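Local structure of petrobactin biosynthesis protein AsbB (Bacillus anthracis, 3TO3) at residues B[385-390]-B[420-425]; B[443-448]-B[453-458]. The protein catalyses the ATP-dependent condensation of spermidine with citryl-spermidine or its 3,4-dihydroxybenzoyl derivative in the biosynthesis of the siderophore petrobactin. All coordinates share one frame; numbering follows the deposited sequence.

Contact 1: B[385-390]-B[420-425]; sequences VPFNGL and KAIIPV. With ATP (adenosine-5'-triphosphate), chain E.
The phenyl ring of F387 spans the distance between the end of strand 383-386 and helix 410-432, meeting A421 and I422 with neighbouring atoms of its far end. CE1 of F387 lies 4.0 Å from CB of A421, and CZ of F387 lies 4.0 Å from CD1 of I422; both methyl groups come in obliquely to the ring. The F387 and I422 side chains cross at about a right angle, and CD1 is the atom of I422 that touches the ring. The ring reaches this far because CG of F387 is anti to the backbone N (chi1 -165°), while the CA atoms of F387 and A421 stay 9.4 Å apart. Within its own turn, L390 CD1 covers one ring face, 3.5 Å above the plane and offset toward the rim. That turn is tied by backbone bonds from G389 N to P386 O (2.7 Å) and from L390 N to F387 O. Further out, L512, F513 and V517 of helix 502-528 pack on I422, and M443 touches F387. The next residue, N388, lines the ATP pocket: its CB packs against N6 of ATP at 3.4 Å, while its ND2 is hydrogen-bonded to Q282 OE1. The cross-segment contact is small and wholly apolar, resting on dispersion and shape fit, with no directional bond between turn and helix.

Contact 2: B[443-448]-B[453-458]; sequences MILVHK and VRIALK
I444 and A456 form a hydrogen-bonded antiparallel pair, with I444 N to A456 O at 2.8 Å. The return bond, A456 N to I444 O, measures 2.9 Å. Their side chains also meet, CB of I444 lying 3.9 Å from CB of A456. Beyond them the side chains of I444 and K458 cross at about a right angle, CD1 of I444 touching CD and CE of K458, while K458 NZ bonds to Q441 O. On the face of I444 and A456, V446 and R454 run side by side. A chi1 of 65° sets CG of R454 between its backbone N and carbonyl carbon, where it lies alongside V446, 3.7 Å from CB of V446. At the far end of this side chain, R454 NE bonds to R343 O. The other face carries M443, a selenomethionine, whose CG packs on CD2 of L457 at 3.7 Å; its chain bends at chi3 (66°), and CE reaches CG1 of I455. Near the turn, CG2 of V453 sits beside the backbone of H447 and K448. V446 O accepts V453 N at 2.9 Å and, weakly, R454 N at 3.3 Å. Two residues thus stand opposite V446, a classic beta bulge in the hairpin of strands 443-448 and 451-457; K458, just beyond the second strand, lies close to the bound ATP and magnesium ion.

In the fold
The centres of contacts 1 and 2 lie about 6 Å apart, and the two come in series along the chain, contact 1 closing before contact 2 opens. Strand 383-386, which leads into the F387 turn, is the antiparallel neighbour of strand 443-448 in a mixed sheet; probable backbone hydrogen bonds link F387 N to M443 O and L445 N to V385 O. On the other strand of the hairpin, K420 of helix 410-432 packs against I455 through its backbone O. Helix 502-528 touches both contacts, through I422 and M443. The two contacts are buried neighbours around one sheet beside the nucleotide site, with N388 near the adenine and K458 near the magnesium ion.

Contact 1: B[385-390]-B[420-425]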
loop_
_atom_site.group_PDB
_atom_site.type_symbol
_atom_site.label_atom_id
_atom_site.label_comp_id
_atom_site.label_asym_id
_atom_site.label_seq_id
_atom_site.Cartn_x
_atom_site.Cartn_y
_atom_site.Cartn_z
ATOM N N VAL B 385 -19.997 -20.651 -21.731
ATOM C CA VAL B 385 -18.656 -20.735 -21.195
ATOM C C VAL B 385 -17.959 -19.402 -21.474
ATOM O O VAL B 385 -18.112 -18.837 -22.546
ATOM C CB VAL B 385 -17.875 -21.958 -21.844
ATOM C CG1 VAL B 385 -17.926 -21.894 -23.343
ATOM C CG2 VAL B 385 -16.442 -21.974 -21.415
ATOM N N PRO B 386 -17.171 -18.906 -20.515
ATOM C CA PRO B 386 -16.354 -17.717 -20.787
ATOM C C PRO B 386 -15.404 -17.968 -21.937
ATOM O O PRO B 386 -14.824 -19.049 -22.036
ATOM C CB PRO B 386 -15.558 -17.514 -19.497
ATOM C CG PRO B 386 -15.851 -18.695 -18.623
ATOM C CD PRO B 386 -17.114 -19.324 -19.105
ATOM N N PHE B 387 -15.218 -16.977 -22.793
ATOM C CA PHE B 387 -14.526 -17.233 -24.040
ATOM C C PHE B 387 -13.069 -17.663 -23.841
ATOM O O PHE B 387 -12.605 -18.560 -24.526
ATOM C CB PHE B 387 -14.675 -16.065 -25.001
ATOM C CG PHE B 387 -14.310 -16.389 -26.418
ATOM C CD1 PHE B 387 -15.264 -16.846 -27.297
ATOM C CD2 PHE B 387 -13.009 -16.244 -26.865
ATOM C CE1 PHE B 387 -14.935 -17.123 -28.614
ATOM C CE2 PHE B 387 -12.681 -16.532 -28.163
ATOM C CZ PHE B 387 -13.651 -16.964 -29.046
ATOM N N ASN B 388 -12.360 -17.073 -22.886
ATOM C CA ASN B 388 -11.024 -17.576 -22.574
ATOM C C ASN B 388 -11.015 -19.015 -22.000
ATOM O O ASN B 388 -9.989 -19.677 -21.963
ATOM C CB ASN B 388 -10.258 -16.616 -21.659
ATOM C CG ASN B 388 -10.901 -16.471 -20.286
ATOM O OD1 ASN B 388 -12.126 -16.374 -20.158
ATOM N ND2 ASN B 388 -10.068 -16.437 -19.250
ATOM N N GLY B 389 -12.157 -19.509 -21.563
ATOM C CA GLY B 389 -12.237 -20.914 -21.228
ATOM C C GLY B 389 -11.886 -21.830 -22.394
ATOM O O GLY B 389 -11.318 -22.900 -22.206
ATOM N N LEU B 390 -12.207 -21.406 -23.608
ATOM C CA LEU B 390 -11.979 -22.241 -24.780
ATOM C C LEU B 390 -10.511 -22.677 -24.964
ATOM O O LEU B 390 -10.235 -23.711 -25.560
ATOM C CB LEU B 390 -12.507 -21.555 -26.023
ATOM C CG LEU B 390 -13.996 -21.156 -25.950
ATOM C CD1 LEU B 390 -14.379 -20.351 -27.149
ATOM C CD2 LEU B 390 -14.952 -22.315 -25.771
ATOM N N LYS B 420 -20.099 -18.266 -35.556
ATOM C CA LYS B 420 -20.991 -17.758 -34.516
ATOM C C LYS B 420 -20.397 -16.768 -33.531
ATOM O O LYS B 420 -21.128 -16.117 -32.800
ATOM C CB LYS B 420 -21.560 -18.937 -33.731
ATOM C CG LYS B 420 -22.812 -19.549 -34.326
ATOM C CD LYS B 420 -22.603 -20.144 -35.702
ATOM C CE LYS B 420 -23.956 -20.474 -36.363
ATOM N NZ LYS B 420 -23.837 -20.550 -37.854
ATOM N N ALA B 421 -19.081 -16.616 -33.522
ATOM C CA ALA B 421 -18.424 -15.838 -32.479
ATOM C C ALA B 421 -17.618 -14.706 -33.043
ATOM O O ALA B 421 -17.706 -13.577 -32.568
ATOM C CB ALA B 421 -17.559 -16.691 -31.579
ATOM N N ILE B 422 -16.674 -15.045 -33.901
ATOM C CA ILE B 422 -15.737 -14.061 -34.408
ATOM C C ILE B 422 -16.355 -13.172 -35.500
ATOM O O ILE B 422 -16.127 -11.959 -35.550
ATOM C CB ILE B 422 -14.435 -14.743 -34.904
ATOM C CG1 ILE B 422 -13.524 -15.047 -33.719
ATOM C CG2 ILE B 422 -13.686 -13.856 -35.916
ATOM C CD1 ILE B 422 -13.882 -16.289 -32.954
ATOM N N ILE B 423 -17.135 -13.780 -36.379
ATOM C CA ILE B 423 -17.719 -13.033 -37.482
ATOM C C ILE B 423 -18.591 -11.833 -37.048
ATOM O O ILE B 423 -18.482 -10.763 -37.635
ATOM C CB ILE B 423 -18.454 -13.975 -38.450
ATOM C CG1 ILE B 423 -17.463 -15.003 -39.007
ATOM C CG2 ILE B 423 -19.172 -13.194 -39.587
ATOM C CD1 ILE B 423 -16.278 -14.391 -39.709
ATOM N N PRO B 424 -19.449 -12.004 -36.022
ATOM C CA PRO B 424 -20.342 -10.891 -35.677
ATOM C C PRO B 424 -19.583 -9.716 -35.089
ATOM O O PRO B 424 -19.990 -8.587 -35.292
ATOM C CB PRO B 424 -21.289 -11.488 -34.633
ATOM C CG PRO B 424 -21.180 -12.974 -34.830
ATOM C CD PRO B 424 -19.747 -13.202 -35.220
ATOM N N VAL B 425 -18.503 -9.972 -34.363
ATOM C CA VAL B 425 -17.682 -8.880 -33.893
ATOM C C VAL B 425 -17.113 -8.105 -35.077
ATOM O O VAL B 425 -17.148 -6.877 -35.085
ATOM C CB VAL B 425 -16.508 -9.365 -33.009
ATOM C CG1 VAL B 425 -15.681 -8.183 -32.577
ATOM C CG2 VAL B 425 -17.014 -10.147 -31.785
HETATM P PB ATP E . -13.762 -6.103 -15.609
HETATM O O1B ATP E . -14.011 -5.911 -14.135
HETATM O O2B ATP E . -13.590 -4.762 -16.271
HETATM O O3B ATP E . -14.960 -6.901 -16.245
HETATM P PA ATP E . -11.084 -6.509 -15.379
HETATM O O1A ATP E . -11.244 -5.565 -14.203
HETATM O O2A ATP E . -10.342 -5.870 -16.548
HETATM O O3A ATP E . -12.487 -6.971 -15.864
HETATM O "O5'" ATP E . -10.283 -7.757 -14.862
HETATM C "C5'" ATP E . -10.479 -9.004 -15.416
HETATM C "C4'" ATP E . -9.469 -9.978 -15.178
HETATM O "O4'" ATP E . -9.566 -11.046 -16.180
HETATM C "C3'" ATP E . -8.122 -9.384 -15.342
HETATM O "O3'" ATP E . -7.407 -9.508 -14.174
HETATM C "C2'" ATP E . -7.498 -10.153 -16.434
HETATM O "O2'" ATP E . -6.164 -10.330 -16.206
HETATM C "C1'" ATP E . -8.243 -11.442 -16.377
HETATM N N9 ATP E . -8.093 -12.300 -17.522
HETATM C C8 ATP E . -7.757 -13.600 -17.448
HETATM N N7 ATP E . -7.712 -14.084 -18.697
HETATM C C5 ATP E . -8.027 -13.101 -19.571
HETATM C C6 ATP E . -8.136 -13.055 -20.968
HETATM N N6 ATP E . -7.878 -14.241 -21.737
HETATM N N1 ATP E . -8.481 -11.890 -21.564
HETATM C C2 ATP E . -8.716 -10.787 -20.824
HETATM N N3 ATP E . -8.617 -10.799 -19.475
HETATM C C4 ATP E . -8.275 -11.940 -18.820
#

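Contact 2: B[443-448]-B[453-458]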
loop_
_atom_site.group_PDB
_atom_site.type_symbol
_atom_site.label_atom_id
_atom_site.label_comp_id
_atom_site.label_asym_id
_atom_site.label_seq_id
_atom_site.Cartn_x
_atom_site.Cartn_y
_atom_site.Cartn_z
HETATM N N MSE B 443 -16.262 -11.833 -23.652
HETATM C CA MSE B 443 -17.014 -12.640 -24.581
HETATM C C MSE B 443 -17.435 -13.925 -23.905
HETATM O O MSE B 443 -16.673 -14.538 -23.159
HETATM C CB MSE B 443 -16.168 -12.954 -25.817
HETATM C CG MSE B 443 -15.870 -11.752 -26.693
HETATM SE SE MSE B 443 -14.601 -12.123 -28.183
HETATM C CE MSE B 443 -15.662 -13.349 -29.257
ATOM N N ILE B 444 -18.658 -14.329 -24.184
ATOM C CA ILE B 444 -19.217 -15.547 -23.639
ATOM C C ILE B 444 -19.744 -16.410 -24.762
ATOM O O ILE B 444 -20.605 -15.973 -25.517
ATOM C CB ILE B 444 -20.343 -15.213 -22.648
ATOM C CG1 ILE B 444 -19.766 -14.345 -21.526
ATOM C CG2 ILE B 444 -20.959 -16.495 -22.107
ATOM C CD1 ILE B 444 -20.749 -13.963 -20.467
ATOM N N LEU B 445 -19.228 -17.631 -24.902
ATOM C CA LEU B 445 -19.792 -18.533 -25.915
ATOM C C LEU B 445 -21.026 -19.215 -25.383
ATOM O O LEU B 445 -20.984 -19.821 -24.316
ATOM C CB LEU B 445 -18.795 -19.593 -26.380
ATOM C CG LEU B 445 -19.333 -20.589 -27.414
ATOM C CD1 LEU B 445 -19.534 -19.910 -28.763
ATOM C CD2 LEU B 445 -18.353 -21.758 -27.558
ATOM N N VAL B 446 -22.134 -19.085 -26.105
ATOM C CA VAL B 446 -23.316 -19.874 -25.809
ATOM C C VAL B 446 -23.302 -21.116 -26.700
ATOM O O VAL B 446 -23.065 -21.029 -27.906
ATOM C CB VAL B 446 -24.585 -19.086 -26.063
ATOM C CG1 VAL B 446 -25.820 -19.944 -25.745
ATOM C CG2 VAL B 446 -24.572 -17.840 -25.221
ATOM N N HIS B 447 -23.517 -22.279 -26.100
ATOM C CA HIS B 447 -23.330 -23.524 -26.829
ATOM C C HIS B 447 -24.406 -24.528 -26.451
ATOM O O HIS B 447 -25.101 -24.373 -25.435
ATOM C CB HIS B 447 -21.945 -24.106 -26.522
ATOM C CG HIS B 447 -21.800 -24.584 -25.109
ATOM N ND1 HIS B 447 -22.269 -25.813 -24.690
ATOM C CD2 HIS B 447 -21.255 -23.997 -24.015
ATOM C CE1 HIS B 447 -22.021 -25.959 -23.398
ATOM N NE2 HIS B 447 -21.415 -24.869 -22.963
ATOM N N LYS B 448 -24.566 -25.561 -27.267
ATOM C CA LYS B 448 -25.498 -26.630 -26.908
ATOM C C LYS B 448 -24.684 -27.915 -26.844
ATOM O O LYS B 448 -24.249 -28.460 -27.879
ATOM C CB LYS B 448 -26.598 -26.709 -27.970
ATOM C CG LYS B 448 -27.785 -27.542 -27.604
ATOM C CD LYS B 448 -28.937 -27.230 -28.547
ATOM C CE LYS B 448 -29.106 -25.712 -28.731
ATOM N NZ LYS B 448 -30.544 -25.274 -28.626
ATOM N N VAL B 453 -23.334 -21.980 -30.627
ATOM C CA VAL B 453 -24.622 -21.430 -31.031
ATOM C C VAL B 453 -24.548 -19.938 -31.375
ATOM O O VAL B 453 -24.928 -19.522 -32.475
ATOM C CB VAL B 453 -25.733 -21.723 -29.993
ATOM C CG1 VAL B 453 -27.060 -21.123 -30.442
ATOM C CG2 VAL B 453 -25.883 -23.234 -29.807
ATOM N N ARG B 454 -24.144 -19.130 -30.393
ATOM C CA ARG B 454 -24.152 -17.686 -30.513
ATOM C C ARG B 454 -23.184 -17.071 -29.486
ATOM O O ARG B 454 -22.686 -17.771 -28.591
ATOM C CB ARG B 454 -25.594 -17.158 -30.353
ATOM C CG ARG B 454 -26.186 -17.403 -28.966
ATOM C CD ARG B 454 -27.669 -17.637 -29.024
ATOM N NE ARG B 454 -28.440 -16.399 -29.015
ATOM C CZ ARG B 454 -29.438 -16.142 -28.177
ATOM N NH1 ARG B 454 -29.790 -17.031 -27.252
ATOM N NH2 ARG B 454 -30.076 -14.992 -28.261
ATOM N N ILE B 455 -22.879 -15.781 -29.657
ATOM C CA ILE B 455 -21.966 -15.060 -28.776
ATOM C C ILE B 455 -22.657 -13.997 -27.889
ATOM O O ILE B 455 -23.625 -13.345 -28.296
ATOM C CB ILE B 455 -20.837 -14.405 -29.593
ATOM C CG1 ILE B 455 -19.612 -14.215 -28.718
ATOM C CG2 ILE B 455 -21.287 -13.104 -30.223
ATOM C CD1 ILE B 455 -19.142 -15.539 -28.111
ATOM N N ALA B 456 -22.172 -13.830 -26.667
ATOM C CA ALA B 456 -22.708 -12.799 -25.781
ATOM C C ALA B 456 -21.556 -11.902 -25.421
ATOM O O ALA B 456 -20.464 -12.390 -25.166
ATOM C CB ALA B 456 -23.294 -13.403 -24.539
ATOM N N LEU B 457 -21.781 -10.594 -25.431
ATOM C CA LEU B 457 -20.695 -9.634 -25.232
ATOM C C LEU B 457 -20.994 -8.796 -24.018
ATOM O O LEU B 457 -22.160 -8.551 -23.690
ATOM C CB LEU B 457 -20.515 -8.753 -26.465
ATOM C CG LEU B 457 -20.311 -9.539 -27.763
ATOM C CD1 LEU B 457 -20.811 -8.748 -28.943
ATOM C CD2 LEU B 457 -18.848 -9.915 -27.922
ATOM N N LYS B 458 -19.949 -8.395 -23.317
ATOM C CA LYS B 458 -20.119 -7.590 -22.111
ATOM C C LYS B 458 -18.953 -6.623 -21.971
ATOM O O LYS B 458 -18.018 -6.672 -22.779
ATOM C CB LYS B 458 -20.246 -8.473 -20.864
ATOM C CG LYS B 458 -19.092 -9.480 -20.632
ATOM C CD LYS B 458 -19.382 -10.249 -19.322
ATOM C CE LYS B 458 -18.200 -11.142 -18.859
ATOM N NZ LYS B 458 -17.011 -10.330 -18.419
#